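Long-range contact in Vpx protein (Simian immunodeficiency virus, PDB 4Z8L), which bridges a host DCAF1 protein and the restriction factor SAMHD1 in a ternary complex and carries a bound zinc ion: residues L47-C51 / Y70-M74. Residues are numbered along the deposited sequence; the frame is centred on the assembly and turned at random.
Sequences LWNTC and YLLLM
Two helical turns, 47-51 of helix 45-58 and 70-74 of helix 63-84, run roughly antiparallel at 144°, their local axes 10.3 Å apart at closest approach. Cys51 and Tyr70 come nearest in backbone, CA to CA 6.2 Å, and each turn has its own backbone hydrogen bond, Cys51 N to Leu47 O (2.8 Å) and Met74 N to Tyr70 O (3.0 Å). Tyr70, with chi1 t and chi2 near 78°, lays its flat ring between the helices. Trp48, also t (chi2 -93°), has an indole wide enough to bring its six-membered ring edge onto the Tyr70 face in a T-shaped stack: centroids 5.2 Å apart, planes at 86°, Trp48 CE3 to Tyr70 CD2 3.8 Å. Leu47 CB meets the Tyr70 ring edge at CE1 (3.8 Å). This interlocking, without hydrogen bonds between the turns, contributes to the core of the three-helix Vpr/Vpx fold; helix 21-35 packs on Tyr70 and Met74, and Tyr70 OH hydrogen-bonds to Asn32 OD1, satisfying the buried hydroxyl. Branched, apolar Leu47 and Leu73 (both m, t) fill the gap, Leu47 CD2 to Leu73 CD1 4.1 Å, and both also pack on the DCAF1 chain, Trp48 on SAMHD1. Leu47 CD1 lies 4.4 Å from CG of flexible Met74, whose chi1 (-135°) is off the wells and whose end leads away. Small Cys51 (chi1 m) allows the close backbone approach, its SG 3.9 Å from Tyr70 CA and 4.3 Å from Leu73 CD1.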
loop_
_atom_site.group_PDB
_atom_site.type_symbol
_atom_site.label_atom_id
_atom_site.label_comp_id
_atom_site.label_asym_id
_atom_site.label_seq_id
_atom_site.Cartn_x
_atom_site.Cartn_y
_atom_site.Cartn_z
ATOM N N LEU B 47 -4.139 -15.746 -9.367
ATOM C CA LEU B 47 -3.408 -14.633 -9.916
ATOM C C LEU B 47 -2.339 -15.201 -10.821
ATOM O O LEU B 47 -2.334 -14.952 -12.035
ATOM C CB LEU B 47 -2.793 -13.790 -8.802
ATOM C CG LEU B 47 -3.664 -12.661 -8.255
ATOM C CD1 LEU B 47 -2.882 -11.826 -7.262
ATOM C CD2 LEU B 47 -4.182 -11.800 -9.395
ATOM N N TRP B 48 -1.498 -16.046 -10.232
ATOM C CA TRP B 48 -0.355 -16.599 -10.938
ATOM C C TRP B 48 -0.758 -17.227 -12.252
ATOM O O TRP B 48 -0.298 -16.811 -13.323
ATOM C CB TRP B 48 0.357 -17.635 -10.071
ATOM C CG TRP B 48 1.389 -18.374 -10.832
ATOM C CD1 TRP B 48 1.232 -19.555 -11.495
ATOM C CD2 TRP B 48 2.729 -17.949 -11.077
ATOM N NE1 TRP B 48 2.406 -19.909 -12.110
ATOM C CE2 TRP B 48 3.341 -18.936 -11.871
ATOM C CE3 TRP B 48 3.478 -16.833 -10.690
ATOM C CZ2 TRP B 48 4.663 -18.846 -12.284
ATOM C CZ3 TRP B 48 4.790 -16.744 -11.100
ATOM C CH2 TRP B 48 5.371 -17.747 -11.887
ATOM N N ASN B 49 -1.692 -18.165 -12.167
ATOM C CA ASN B 49 -2.154 -18.869 -13.343
ATOM C C ASN B 49 -2.667 -17.880 -14.368
ATOM O O ASN B 49 -2.241 -17.915 -15.524
ATOM C CB ASN B 49 -3.239 -19.881 -12.982
ATOM C CG ASN B 49 -2.700 -21.048 -12.177
ATOM O OD1 ASN B 49 -1.513 -21.371 -12.245
ATOM N ND2 ASN B 49 -3.572 -21.687 -11.404
ATOM N N THR B 50 -3.516 -16.948 -13.939
ATOM C CA THR B 50 -4.098 -16.031 -14.905
ATOM C C THR B 50 -2.987 -15.281 -15.613
ATOM O O THR B 50 -3.000 -15.165 -16.841
ATOM C CB THR B 50 -5.075 -15.032 -14.261
ATOM O OG1 THR B 50 -4.580 -14.637 -12.975
ATOM C CG2 THR B 50 -6.446 -15.668 -14.092
ATOM N N CYS B 51 -1.972 -14.870 -14.859
ATOM C CA CYS B 51 -0.895 -14.111 -15.472
ATOM C C CYS B 51 -0.165 -14.973 -16.488
ATOM O O CYS B 51 0.038 -14.549 -17.630
ATOM C CB CYS B 51 0.071 -13.582 -14.413
ATOM S SG CYS B 51 -0.484 -12.050 -13.634
ATOM N N TYR B 70 2.809 -10.151 -12.382
ATOM C CA TYR B 70 2.301 -10.863 -11.211
ATOM C C TYR B 70 2.846 -10.234 -9.938
ATOM O O TYR B 70 2.098 -9.947 -8.995
ATOM C CB TYR B 70 2.688 -12.343 -11.271
ATOM C CG TYR B 70 2.474 -13.087 -9.970
ATOM C CD1 TYR B 70 1.207 -13.497 -9.581
ATOM C CD2 TYR B 70 3.542 -13.370 -9.127
ATOM C CE1 TYR B 70 1.009 -14.173 -8.392
ATOM C CE2 TYR B 70 3.355 -14.043 -7.937
ATOM C CZ TYR B 70 2.086 -14.444 -7.574
ATOM O OH TYR B 70 1.893 -15.118 -6.389
ATOM N N LEU B 71 4.158 -10.017 -9.937
ATOM C CA LEU B 71 4.861 -9.392 -8.825
ATOM C C LEU B 71 4.238 -8.053 -8.466
ATOM O O LEU B 71 3.920 -7.797 -7.307
ATOM C CB LEU B 71 6.340 -9.204 -9.179
ATOM C CG LEU B 71 7.188 -8.288 -8.292
ATOM C CD1 LEU B 71 7.403 -8.882 -6.916
ATOM C CD2 LEU B 71 8.520 -7.982 -8.958
ATOM N N LEU B 72 4.066 -7.211 -9.479
ATOM C CA LEU B 72 3.437 -5.904 -9.326
ATOM C C LEU B 72 2.054 -6.000 -8.680
ATOM O O LEU B 72 1.782 -5.358 -7.647
ATOM C CB LEU B 72 3.327 -5.218 -10.691
ATOM C CG LEU B 72 4.428 -4.232 -11.095
ATOM C CD1 LEU B 72 5.796 -4.720 -10.650
ATOM C CD2 LEU B 72 4.405 -4.014 -12.600
ATOM N N LEU B 73 1.190 -6.812 -9.289
ATOM C CA LEU B 73 -0.162 -6.996 -8.774
ATOM C C LEU B 73 -0.142 -7.377 -7.304
ATOM O O LEU B 73 -0.881 -6.815 -6.495
ATOM C CB LEU B 73 -0.911 -8.070 -9.560
ATOM C CG LEU B 73 -1.364 -7.739 -10.981
ATOM C CD1 LEU B 73 -2.339 -8.788 -11.484
ATOM C CD2 LEU B 73 -1.970 -6.353 -11.051
ATOM N N MET B 74 0.724 -8.320 -6.953
ATOM C CA MET B 74 0.720 -8.832 -5.593
ATOM C C MET B 74 1.357 -7.856 -4.599
ATOM O O MET B 74 1.032 -7.886 -3.416
ATOM C CB MET B 74 1.400 -10.191 -5.525
ATOM C CG MET B 74 0.594 -11.171 -4.696
ATOM S SD MET B 74 1.436 -12.723 -4.414
ATOM C CE MET B 74 2.646 -12.155 -3.240
#